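Two structures of iodotyrosine deiodinase from Thermotoga neapolitana compared at one contact. The protein removes halogen from halotyrosines such as 3-iodo-L-tyrosine, with FMN as cofactor, giving L-tyrosine and halide at the expense of NADPH. Structure 1 is PDB 6PZ0 (chain A, 1.80 Å), residues S67-Y72 and F88-P93; structure 2 is PDB 6TYK (chain B, 1.35 Å), residues S67-Y72 and F88-P93. Both blocks share one frame: the second was fitted to the first on N, CA, C and O of the twelve residues, RMSD 0.11 Å. Numbering follows each deposited sequence.

Structure 1 (6PZ0); sequences SEKTFY and FTWRKP. With TYR (tyrosine), chain C.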
loop_
_atom_site.group_PDB
_atom_site.type_symbol
_atom_site.label_atom_id
_atom_site.label_comp_id
_atom_site.label_asym_id
_atom_site.label_seq_id
_atom_site.Cartn_x
_atom_site.Cartn_y
_atom_site.Cartn_z
ATOM N N SER A 67 4.208 25.087 -3.675
ATOM C CA SER A 67 5.199 24.092 -3.286
ATOM C C SER A 67 5.773 23.418 -4.534
ATOM O O SER A 67 6.982 23.242 -4.628
ATOM C CB SER A 67 4.566 23.052 -2.344
ATOM O OG SER A 67 5.527 22.142 -1.829
ATOM N N GLU A 68 4.890 23.065 -5.475
ATOM C CA GLU A 68 5.275 22.415 -6.715
ATOM C C GLU A 68 6.129 23.339 -7.562
ATOM O O GLU A 68 7.112 22.926 -8.157
ATOM C CB GLU A 68 4.051 21.993 -7.517
ATOM C CG GLU A 68 3.233 20.868 -6.886
ATOM C CD GLU A 68 3.929 19.531 -6.864
ATOM O OE1 GLU A 68 5.150 19.445 -7.173
ATOM O OE2 GLU A 68 3.218 18.554 -6.516
ATOM N N LYS A 69 5.752 24.607 -7.613
ATOM C CA LYS A 69 6.486 25.539 -8.468
ATOM C C LYS A 69 7.951 25.611 -8.059
ATOM O O LYS A 69 8.852 25.620 -8.913
ATOM C CB LYS A 69 5.849 26.905 -8.396
ATOM C CG LYS A 69 6.338 27.861 -9.461
ATOM C CD LYS A 69 5.513 29.117 -9.379
ATOM C CE LYS A 69 5.778 30.017 -10.541
ATOM N NZ LYS A 69 7.171 30.585 -10.509
ATOM N N THR A 70 8.185 25.679 -6.760
ATOM C CA THR A 70 9.541 25.673 -6.224
ATOM C C THR A 70 10.235 24.337 -6.509
ATOM O O THR A 70 11.403 24.290 -6.868
ATOM C CB THR A 70 9.531 25.951 -4.714
ATOM O OG1 THR A 70 9.038 27.278 -4.491
ATOM C CG2 THR A 70 10.910 25.823 -4.135
ATOM N N PHE A 71 9.505 23.244 -6.348
ATOM C CA PHE A 71 10.069 21.939 -6.610
ATOM C C PHE A 71 10.481 21.843 -8.084
ATOM O O PHE A 71 11.540 21.290 -8.408
ATOM C CB PHE A 71 9.050 20.856 -6.223
ATOM C CG PHE A 71 9.246 19.543 -6.910
ATOM C CD1 PHE A 71 9.983 18.540 -6.311
ATOM C CD2 PHE A 71 8.667 19.301 -8.144
ATOM C CE1 PHE A 71 10.149 17.316 -6.940
ATOM C CE2 PHE A 71 8.835 18.086 -8.779
ATOM C CZ PHE A 71 9.576 17.097 -8.176
ATOM N N TYR A 72 9.669 22.401 -8.977
ATOM C CA TYR A 72 9.942 22.268 -10.412
ATOM C C TYR A 72 11.152 23.091 -10.811
ATOM O O TYR A 72 11.833 22.777 -11.794
ATOM C CB TYR A 72 8.733 22.666 -11.253
ATOM C CG TYR A 72 7.870 21.466 -11.565
ATOM C CD1 TYR A 72 6.895 21.049 -10.669
ATOM C CD2 TYR A 72 8.066 20.727 -12.719
ATOM C CE1 TYR A 72 6.121 19.949 -10.922
ATOM C CE2 TYR A 72 7.301 19.625 -12.996
ATOM C CZ TYR A 72 6.328 19.226 -12.089
ATOM O OH TYR A 72 5.573 18.122 -12.376
ATOM N N PHE A 88 4.613 17.471 -17.483
ATOM C CA PHE A 88 4.050 17.887 -16.195
ATOM C C PHE A 88 4.459 19.317 -15.888
ATOM O O PHE A 88 5.563 19.748 -16.260
ATOM C CB PHE A 88 4.554 16.979 -15.072
ATOM C CG PHE A 88 3.847 15.649 -14.973
ATOM C CD1 PHE A 88 4.052 14.644 -15.903
ATOM C CD2 PHE A 88 2.993 15.407 -13.921
ATOM C CE1 PHE A 88 3.401 13.431 -15.791
ATOM C CE2 PHE A 88 2.344 14.199 -13.807
ATOM C CZ PHE A 88 2.543 13.208 -14.748
ATOM N N THR A 89 3.623 20.055 -15.153
ATOM C CA THR A 89 4.091 21.314 -14.571
ATOM C C THR A 89 3.557 21.438 -13.169
ATOM O O THR A 89 2.900 20.541 -12.685
ATOM C CB THR A 89 3.657 22.550 -15.372
ATOM O OG1 THR A 89 2.288 22.846 -15.100
ATOM C CG2 THR A 89 3.847 22.322 -16.856
ATOM N N TRP A 90 3.823 22.574 -12.537
ATOM C CA TRP A 90 3.437 22.785 -11.133
ATOM C C TRP A 90 1.967 23.083 -10.922
ATOM O O TRP A 90 1.474 23.020 -9.785
ATOM C CB TRP A 90 4.269 23.924 -10.553
ATOM C CG TRP A 90 4.228 25.189 -11.379
ATOM C CD1 TRP A 90 5.056 25.519 -12.418
ATOM C CD2 TRP A 90 3.337 26.293 -11.217
ATOM N NE1 TRP A 90 4.719 26.753 -12.921
ATOM C CE2 TRP A 90 3.661 27.249 -12.204
ATOM C CE3 TRP A 90 2.287 26.568 -10.348
ATOM C CZ2 TRP A 90 2.980 28.450 -12.340
ATOM C CZ3 TRP A 90 1.611 27.767 -10.480
ATOM C CH2 TRP A 90 1.960 28.694 -11.471
ATOM N N ARG A 91 1.274 23.413 -12.001
ATOM C CA ARG A 91 -0.141 23.733 -11.959
ATOM C C ARG A 91 -0.925 22.466 -11.671
ATOM O O ARG A 91 -0.657 21.431 -12.286
ATOM C CB ARG A 91 -0.581 24.352 -13.283
ATOM C CG ARG A 91 0.190 25.650 -13.622
ATOM C CD ARG A 91 0.177 25.993 -15.110
ATOM N NE ARG A 91 1.016 27.171 -15.389
ATOM C CZ ARG A 91 2.312 27.127 -15.690
ATOM N NH1 ARG A 91 2.951 25.960 -15.765
ATOM N NH2 ARG A 91 2.986 28.256 -15.928
ATOM N N LYS A 92 -1.885 22.552 -10.749
ATOM C CA LYS A 92 -2.670 21.388 -10.331
ATOM C C LYS A 92 -4.140 21.707 -10.330
ATOM O O LYS A 92 -4.784 21.725 -9.267
ATOM C CB LYS A 92 -2.235 20.920 -8.953
ATOM C CG LYS A 92 -0.767 20.567 -8.848
ATOM C CD LYS A 92 -0.350 19.437 -9.843
ATOM C CE LYS A 92 1.133 19.399 -10.082
ATOM N NZ LYS A 92 1.483 18.643 -11.369
ATOM N N PRO A 93 -4.693 21.952 -11.524
ATOM C CA PRO A 93 -6.107 22.302 -11.651
ATOM C C PRO A 93 -7.042 21.221 -11.108
ATOM O O PRO A 93 -8.149 21.573 -10.707
ATOM C CB PRO A 93 -6.298 22.483 -13.161
ATOM C CG PRO A 93 -5.163 21.750 -13.795
ATOM C CD PRO A 93 -4.026 21.834 -12.836
HETATM N N TYR C . 4.236 16.041 -7.326
HETATM C CA TYR C . 4.697 16.576 -8.614
HETATM C C TYR C . 3.534 16.798 -9.570
HETATM O O TYR C . 3.717 17.334 -10.673
HETATM C CB TYR C . 5.737 15.644 -9.237
HETATM C CG TYR C . 5.307 14.214 -9.471
HETATM C CD1 TYR C . 4.470 13.876 -10.522
HETATM C CD2 TYR C . 5.781 13.191 -8.661
HETATM C CE1 TYR C . 4.088 12.557 -10.745
HETATM C CE2 TYR C . 5.420 11.862 -8.896
HETATM C CZ TYR C . 4.569 11.567 -9.923
HETATM O OH TYR C . 4.203 10.257 -10.133
HETATM O OXT TYR C . 2.392 16.431 -9.246
#
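Tyr72 of helix 54-74 lies against the loop between helices 77-85 and 94-97 in this nitroreductase-family fold. Thr89 C and Trp90 N sit over one face of its ring. Tyr72 OH is 3.1 Å from Phe88 CB and donates a hydrogen bond to O of the bound tyrosine at 2.6 Å. Lys92 NZ gives that ligand O a second bond of 2.7 Å. Lys92 NZ also donates to Thr89 O at 2.7 Å, nearly in line with the carbonyl bond (174°). Glu68 CB packs on Trp90 CB at 3.6 Å. Glu68 OE2 accepts from the ligand N at 2.8 Å and is also hydrogen-bonded to Tyr138. Met41 N of the second subunit is hydrogen-bonded to the ligand too, and Phe88 touches the FMN. Glu68 and Lys92 are buried at this tightly packed end, part of the tyrosine and halotyrosine site, which holds the ligand's amino-acid group. The outer end, at Lys69 and Trp90, is partly exposed to solvent. There Lys69 makes a CH-pi contact over the indole face, with CD over the ring centre.

Structure 2 (6TYK); sequences SEKTFY and FTWRKP. With IYR (3-iodo-tyrosine), chain D.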
loop_
_atom_site.group_PDB
_atom_site.type_symbol
_atom_site.label_atom_id
_atom_site.label_comp_id
_atom_site.label_asym_id
_atom_site.label_seq_id
_atom_site.Cartn_x
_atom_site.Cartn_y
_atom_site.Cartn_z
ATOM N N SER B 67 4.325 25.099 -3.571
ATOM C CA SER B 67 5.320 24.094 -3.243
ATOM C C SER B 67 5.821 23.407 -4.513
ATOM O O SER B 67 7.023 23.192 -4.678
ATOM C CB SER B 67 4.715 23.069 -2.275
ATOM O OG SER B 67 5.644 22.072 -1.894
ATOM N N GLU B 68 4.897 23.070 -5.409
ATOM C CA GLU B 68 5.260 22.441 -6.677
ATOM C C GLU B 68 6.100 23.374 -7.533
ATOM O O GLU B 68 7.049 22.942 -8.179
ATOM C CB GLU B 68 4.014 22.011 -7.460
ATOM C CG GLU B 68 3.188 20.906 -6.814
ATOM C CD GLU B 68 3.898 19.569 -6.762
ATOM O OE1 GLU B 68 5.109 19.502 -7.088
ATOM O OE2 GLU B 68 3.228 18.583 -6.395
ATOM N N LYS B 69 5.758 24.656 -7.549
ATOM C CA LYS B 69 6.490 25.590 -8.393
ATOM C C LYS B 69 7.962 25.614 -8.008
ATOM O O LYS B 69 8.842 25.581 -8.862
ATOM C CB LYS B 69 5.893 26.985 -8.292
ATOM C CG LYS B 69 6.386 27.913 -9.371
ATOM C CD LYS B 69 5.570 29.185 -9.392
ATOM C CE LYS B 69 6.019 30.095 -10.513
ATOM N NZ LYS B 69 7.385 30.613 -10.241
ATOM N N THR B 70 8.219 25.655 -6.709
ATOM C CA THR B 70 9.580 25.658 -6.198
ATOM C C THR B 70 10.253 24.328 -6.529
ATOM O O THR B 70 11.414 24.280 -6.944
ATOM C CB THR B 70 9.580 25.886 -4.680
ATOM O OG1 THR B 70 8.994 27.163 -4.396
ATOM C CG2 THR B 70 10.988 25.843 -4.125
ATOM N N PHE B 71 9.502 23.245 -6.354
ATOM C CA PHE B 71 9.992 21.913 -6.680
ATOM C C PHE B 71 10.416 21.817 -8.146
ATOM O O PHE B 71 11.510 21.344 -8.454
ATOM C CB PHE B 71 8.921 20.871 -6.349
ATOM C CG PHE B 71 9.184 19.511 -6.934
ATOM C CD1 PHE B 71 10.055 18.628 -6.320
ATOM C CD2 PHE B 71 8.541 19.109 -8.094
ATOM C CE1 PHE B 71 10.293 17.375 -6.861
ATOM C CE2 PHE B 71 8.768 17.858 -8.630
ATOM C CZ PHE B 71 9.644 16.991 -8.013
ATOM N N TYR B 72 9.561 22.279 -9.052
ATOM C CA TYR B 72 9.870 22.222 -10.480
ATOM C C TYR B 72 11.077 23.079 -10.867
ATOM O O TYR B 72 11.788 22.763 -11.817
ATOM C CB TYR B 72 8.637 22.576 -11.322
ATOM C CG TYR B 72 7.757 21.375 -11.566
ATOM C CD1 TYR B 72 6.782 21.005 -10.656
ATOM C CD2 TYR B 72 7.940 20.584 -12.687
ATOM C CE1 TYR B 72 5.995 19.898 -10.874
ATOM C CE2 TYR B 72 7.162 19.482 -12.913
ATOM C CZ TYR B 72 6.190 19.139 -12.003
ATOM O OH TYR B 72 5.414 18.029 -12.228
ATOM N N PHE B 88 4.824 17.429 -17.425
ATOM C CA PHE B 88 4.189 17.819 -16.175
ATOM C C PHE B 88 4.543 19.266 -15.841
ATOM O O PHE B 88 5.619 19.752 -16.194
ATOM C CB PHE B 88 4.685 16.933 -15.035
ATOM C CG PHE B 88 3.990 15.604 -14.930
ATOM C CD1 PHE B 88 4.164 14.621 -15.892
ATOM C CD2 PHE B 88 3.203 15.321 -13.834
ATOM C CE1 PHE B 88 3.531 13.400 -15.770
ATOM C CE2 PHE B 88 2.578 14.105 -13.711
ATOM C CZ PHE B 88 2.738 13.149 -14.679
ATOM N N THR B 89 3.650 19.948 -15.135
ATOM C CA THR B 89 3.939 21.291 -14.648
ATOM C C THR B 89 3.447 21.446 -13.214
ATOM O O THR B 89 2.754 20.575 -12.685
ATOM C CB THR B 89 3.258 22.366 -15.511
ATOM O OG1 THR B 89 1.835 22.237 -15.394
ATOM C CG2 THR B 89 3.657 22.223 -16.963
ATOM N N TRP B 90 3.778 22.573 -12.595
ATOM C CA TRP B 90 3.455 22.805 -11.191
ATOM C C TRP B 90 1.985 23.124 -10.954
ATOM O O TRP B 90 1.489 22.958 -9.837
ATOM C CB TRP B 90 4.341 23.908 -10.611
ATOM C CG TRP B 90 4.259 25.221 -11.352
ATOM C CD1 TRP B 90 5.022 25.617 -12.409
ATOM C CD2 TRP B 90 3.371 26.308 -11.071
ATOM N NE1 TRP B 90 4.659 26.880 -12.811
ATOM C CE2 TRP B 90 3.648 27.328 -12.002
ATOM C CE3 TRP B 90 2.371 26.518 -10.120
ATOM C CZ2 TRP B 90 2.956 28.536 -12.014
ATOM C CZ3 TRP B 90 1.691 27.721 -10.128
ATOM C CH2 TRP B 90 1.983 28.714 -11.068
ATOM N N ARG B 91 1.292 23.587 -11.991
ATOM C CA ARG B 91 -0.139 23.877 -11.885
ATOM C C ARG B 91 -0.906 22.586 -11.585
ATOM O O ARG B 91 -0.608 21.533 -12.155
ATOM C CB ARG B 91 -0.664 24.485 -13.183
ATOM N N LYS B 92 -1.891 22.666 -10.693
ATOM C CA LYS B 92 -2.650 21.485 -10.280
ATOM C C LYS B 92 -4.151 21.742 -10.348
ATOM O O LYS B 92 -4.832 21.801 -9.320
ATOM C CB LYS B 92 -2.238 21.053 -8.871
ATOM C CG LYS B 92 -0.773 20.634 -8.742
ATOM C CD LYS B 92 -0.416 19.508 -9.716
ATOM C CE LYS B 92 1.093 19.455 -9.996
ATOM N NZ LYS B 92 1.423 18.573 -11.157
ATOM N N PRO B 93 -4.682 21.886 -11.568
ATOM C CA PRO B 93 -6.113 22.189 -11.712
ATOM C C PRO B 93 -7.038 21.098 -11.159
ATOM O O PRO B 93 -8.178 21.408 -10.818
ATOM C CB PRO B 93 -6.295 22.361 -13.227
ATOM C CG PRO B 93 -5.061 21.778 -13.861
ATOM C CD PRO B 93 -3.965 21.901 -12.854
HETATM N N IYR D . 4.169 16.025 -7.218
HETATM C CA IYR D . 4.662 16.517 -8.479
HETATM C CB IYR D . 5.682 15.627 -9.211
HETATM C CC IYR D . 5.295 14.200 -9.396
HETATM C CD IYR D . 5.813 13.239 -8.528
HETATM C CE IYR D . 5.515 11.882 -8.663
HETATM I IE IYR D . 6.285 10.579 -7.333
HETATM C CF IYR D . 4.687 11.480 -9.715
HETATM O OF IYR D . 4.347 10.175 -9.928
HETATM C CG IYR D . 4.144 12.432 -10.598
HETATM C CH IYR D . 4.462 13.778 -10.444
HETATM C C IYR D . 3.540 16.797 -9.462
HETATM O O IYR D . 3.606 17.360 -10.554
HETATM O OXT IYR D . 2.322 16.362 -9.057
#
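Tyr72 meets the loop residues Phe88, Thr89 and Trp90. Thr89 C and Trp90 N sit over one face of its ring. Tyr72 OH is 3.1 Å from Phe88 CB and donates a hydrogen bond to O of the bound 3-iodo-tyrosine at 2.6 Å. Lys92 NZ gives that ligand O a second bond of 2.6 Å. Lys92 NZ also donates to Thr89 O at 2.8 Å, nearly in line with the carbonyl bond (172°). Glu68 CB packs on Trp90 CB at 3.7 Å. Glu68 OE2 accepts from the ligand N at 2.8 Å and is also hydrogen-bonded to Tyr138. Met41 N of the second subunit is hydrogen-bonded to the ligand too, and Phe88 touches the FMN. Glu68 and Lys92 are buried at this tightly packed end, part of the tyrosine and halotyrosine site, which holds the ligand's amino-acid group. The outer end, at Lys69 and Trp90, is partly exposed to solvent. There Lys69 makes a CH-pi contact over the indole face, with CD over the ring centre.

Comparison
The two chains have the same sequence at this site, and their compared CA atoms coincide within the error. From structure 1, the oxidised enzyme with tyrosine, to structure 2, the semiquinone form with 3-iodo-tyrosine, the bound group changes. The amino-acid end is held by the same residues in both. Tyr72(A) OH and Lys92(A) NZ donate to the tyrosine O, and Glu68(A) OE2 accepts from its N. Tyr72(B), Lys92(B) and Glu68(B) do the same for 3-iodo-tyrosine. The side chains of Glu68(A), Phe71(A), Tyr72(A), Phe88(A) and Lys92(A) keep their place in structure 2. So do those of Lys69(A) and Trp90(A) at the outer end. The listed side chains show no shift above the error. The bond from Lys92(A) NZ to Thr89(A) O also recurs, as Lys92(B) NZ to Thr89(B) O. What comes is iodine, IE, bonded to ring carbon CE, at the phenol end rather than the gripped end. Among the side chains of the two segments in structure 2, the nearest atom to IE is Phe71(B) CZ, at 7.3 Å. The iodine thus adds no contact with either segment.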